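Local coordinates for extracellular sialidase/neuraminidase, putative (Aspergillus fumigatus, PDB 2XZK), which probably hydrolyses terminal sialic acid linkages in glycoconjugates, apparently favouring those of KDN, at residues E229-Q234 with G278-Y283. Numbering follows the deposited sequence.
With FKD (3-deoxy-3-fluoro-D-erythro-alpha-L-manno-non-2-ulopyranosonic acid), chain C.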
loop_
_atom_site.group_PDB
_atom_site.type_symbol
_atom_site.label_atom_id
_atom_site.label_comp_id
_atom_site.label_asym_id
_atom_site.label_seq_id
_atom_site.Cartn_x
_atom_site.Cartn_y
_atom_site.Cartn_z
ATOM N N GLU A 229 5.928 9.201 -2.236
ATOM C CA GLU A 229 5.092 8.003 -2.174
ATOM C C GLU A 229 4.763 7.542 -3.573
ATOM O O GLU A 229 3.877 8.101 -4.249
ATOM C CB GLU A 229 3.809 8.233 -1.371
ATOM C CG GLU A 229 4.043 8.321 0.131
ATOM C CD GLU A 229 2.760 8.295 0.933
ATOM O OE1 GLU A 229 1.687 8.621 0.367
ATOM O OE2 GLU A 229 2.834 7.912 2.125
ATOM N N GLY A 230 5.514 6.540 -4.014
ATOM C CA GLY A 230 5.457 6.068 -5.384
ATOM C C GLY A 230 4.703 4.764 -5.533
ATOM O O GLY A 230 4.571 3.986 -4.580
ATOM N N THR A 231 4.168 4.550 -6.729
ATOM C CA THR A 231 3.674 3.235 -7.154
ATOM C C THR A 231 4.377 2.836 -8.442
ATOM O O THR A 231 4.823 3.698 -9.203
ATOM C CB THR A 231 2.126 3.181 -7.356
ATOM O OG1 THR A 231 1.772 3.749 -8.629
ATOM C CG2 THR A 231 1.382 3.914 -6.225
ATOM N N ILE A 232 4.477 1.534 -8.674
ATOM C CA ILE A 232 5.158 0.987 -9.848
ATOM C C ILE A 232 4.317 -0.111 -10.464
ATOM O O ILE A 232 3.696 -0.924 -9.758
ATOM C CB ILE A 232 6.590 0.449 -9.494
ATOM C CG1 ILE A 232 7.415 0.153 -10.761
ATOM C CG2 ILE A 232 6.516 -0.791 -8.620
ATOM C CD1 ILE A 232 8.155 1.369 -11.329
ATOM N N VAL A 233 4.291 -0.134 -11.789
ATOM C CA VAL A 233 3.693 -1.261 -12.496
ATOM C C VAL A 233 4.492 -1.502 -13.759
ATOM O O VAL A 233 5.137 -0.581 -14.286
ATOM C CB VAL A 233 2.204 -1.007 -12.827
ATOM C CG1 VAL A 233 2.037 -0.255 -14.171
ATOM C CG2 VAL A 233 1.422 -2.312 -12.865
ATOM N N GLN A 234 4.455 -2.741 -14.236
ATOM C CA GLN A 234 4.949 -3.029 -15.570
ATOM C C GLN A 234 3.754 -3.003 -16.507
ATOM O O GLN A 234 2.799 -3.765 -16.346
ATOM C CB GLN A 234 5.671 -4.369 -15.619
ATOM C CG GLN A 234 6.373 -4.632 -16.938
ATOM C CD GLN A 234 7.146 -5.932 -16.954
ATOM O OE1 GLN A 234 6.833 -6.890 -16.231
ATOM N NE2 GLN A 234 8.150 -5.987 -17.810
ATOM N N GLY A 278 -1.857 6.264 -3.668
ATOM C CA GLY A 278 -2.699 5.462 -4.553
ATOM C C GLY A 278 -2.090 4.089 -4.728
ATOM O O GLY A 278 -1.052 3.765 -4.123
ATOM N N SER A 279 -2.752 3.272 -5.538
ATOM C CA SER A 279 -2.279 1.935 -5.838
ATOM C C SER A 279 -2.525 1.601 -7.308
ATOM O O SER A 279 -3.468 2.100 -7.926
ATOM C CB SER A 279 -2.911 0.918 -4.869
ATOM O OG SER A 279 -4.324 0.925 -4.917
ATOM N N VAL A 280 -1.661 0.752 -7.855
ATOM C CA VAL A 280 -1.711 0.329 -9.243
ATOM C C VAL A 280 -1.429 -1.183 -9.290
ATOM O O VAL A 280 -0.732 -1.709 -8.417
ATOM C CB VAL A 280 -0.675 1.126 -10.091
ATOM C CG1 VAL A 280 0.772 0.722 -9.747
ATOM C CG2 VAL A 280 -0.958 1.026 -11.599
ATOM N N LEU A 281 -1.982 -1.863 -10.301
ATOM C CA LEU A 281 -1.922 -3.320 -10.401
ATOM C C LEU A 281 -1.942 -3.802 -11.847
ATOM O O LEU A 281 -2.796 -3.406 -12.635
ATOM C CB LEU A 281 -3.103 -3.954 -9.648
ATOM C CG LEU A 281 -3.171 -5.487 -9.608
ATOM C CD1 LEU A 281 -2.034 -6.060 -8.764
ATOM C CD2 LEU A 281 -4.524 -5.961 -9.075
ATOM N N ARG A 282 -0.984 -4.662 -12.178
ATOM C CA ARG A 282 -0.981 -5.382 -13.442
ATOM C C ARG A 282 -1.971 -6.532 -13.299
ATOM O O ARG A 282 -1.830 -7.391 -12.424
ATOM C CB ARG A 282 0.429 -5.881 -13.745
ATOM C CG ARG A 282 0.586 -6.735 -15.002
ATOM C CD ARG A 282 2.064 -7.024 -15.189
ATOM N NE ARG A 282 2.341 -7.922 -16.313
ATOM C CZ ARG A 282 2.889 -7.553 -17.475
ATOM N NH1 ARG A 282 3.237 -6.291 -17.705
ATOM N NH2 ARG A 282 3.104 -8.469 -18.411
ATOM N N TYR A 283 -3.014 -6.510 -14.116
ATOM C CA TYR A 283 -4.048 -7.526 -13.990
ATOM C C TYR A 283 -3.761 -8.726 -14.881
ATOM O O TYR A 283 -3.865 -9.867 -14.434
ATOM C CB TYR A 283 -5.449 -6.960 -14.260
ATOM C CG TYR A 283 -6.520 -7.951 -13.889
ATOM C CD1 TYR A 283 -6.967 -8.071 -12.570
ATOM C CD2 TYR A 283 -7.041 -8.820 -14.844
ATOM C CE1 TYR A 283 -7.942 -9.008 -12.225
ATOM C CE2 TYR A 283 -8.004 -9.750 -14.511
ATOM C CZ TYR A 283 -8.456 -9.845 -13.209
ATOM O OH TYR A 283 -9.419 -10.790 -12.887
HETATM C C1 FKD C . -1.082 10.812 4.641
HETATM F F1 FKD C . 0.029 9.863 7.010
HETATM C C2 FKD C . 0.234 10.021 4.675
HETATM C C3 FKD C . 0.331 9.108 5.913
HETATM C C4 FKD C . 1.728 8.483 5.960
HETATM O O4 FKD C . 1.851 7.782 7.190
HETATM C C5 FKD C . 2.839 9.542 5.845
HETATM O O5 FKD C . 4.123 8.924 5.838
HETATM C C6 FKD C . 2.660 10.359 4.555
HETATM O O6 FKD C . 1.333 10.914 4.552
HETATM C C7 FKD C . 3.623 11.554 4.384
HETATM O O7 FKD C . 3.418 12.498 5.434
HETATM C C8 FKD C . 3.374 12.271 3.039
HETATM O O8 FKD C . 3.632 11.369 1.969
HETATM C C9 FKD C . 4.255 13.515 2.862
HETATM O O9 FKD C . 5.629 13.147 2.944
HETATM O O1A FKD C . -2.043 10.388 5.295
HETATM O O1B FKD C . -1.131 11.822 3.904
HETATM O O HOH W 1 1.285 6.759 -4.064
HETATM O O HOH W 2 1.803 -2.674 -8.826
#
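Across the gap that Thr231, Val233 and Val280 fill, strands 232-234 and 279-283 run nearly parallel, 16° between their directions and 6.5 Å apart at closest approach, with no direct backbone hydrogen bond joining them. Val280 wedges its CG1 between Thr231 and Val233, 3.4 Å from Thr231 OG1 and 3.8 Å from Val233 CB. The placement of that methyl follows from chi1 of 70°, which sets CG1 between backbone N and carbonyl carbon, while Thr231 OG1 itself is hydrogen-bonded to Asn243 O. Thr231 CG2 lies over the Gly278 carbonyl, 3.2 Å from its O, and Val233 CG2 meets the Arg282 backbone N and CB; the Val233 and Arg282 side chains run roughly perpendicular. Each strand is the first of its own antiparallel sheet, so the contact joins the inner strands of successive blades in the six-bladed sialidase beta-propeller. Two waters bridge the blades: one links Glu229 O to Gly278 N, the other donates to both Ile232 O and Val280 O. Toward the ligand, the Glu229 carboxylate packs near FKD, CD 3.4 Å from its O8, and is held by a salt bridge to Arg245, which also binds FKD. At the far end Arg282 stretches out straight alongside Gln234 and donates from NH1 to Gln234 O (2.9 Å, N-H...O 155°). The carbonyl oxygen lies close to the guanidinium plane, yet NH1 stands above the carbonyl plane. Gln234, its amide bonded through NE2 to Gly238 O and through OE1 to Thr194 N, sets OE1 over one guanidinium face, displaced from the centre of the group, the two planes tilted against each other.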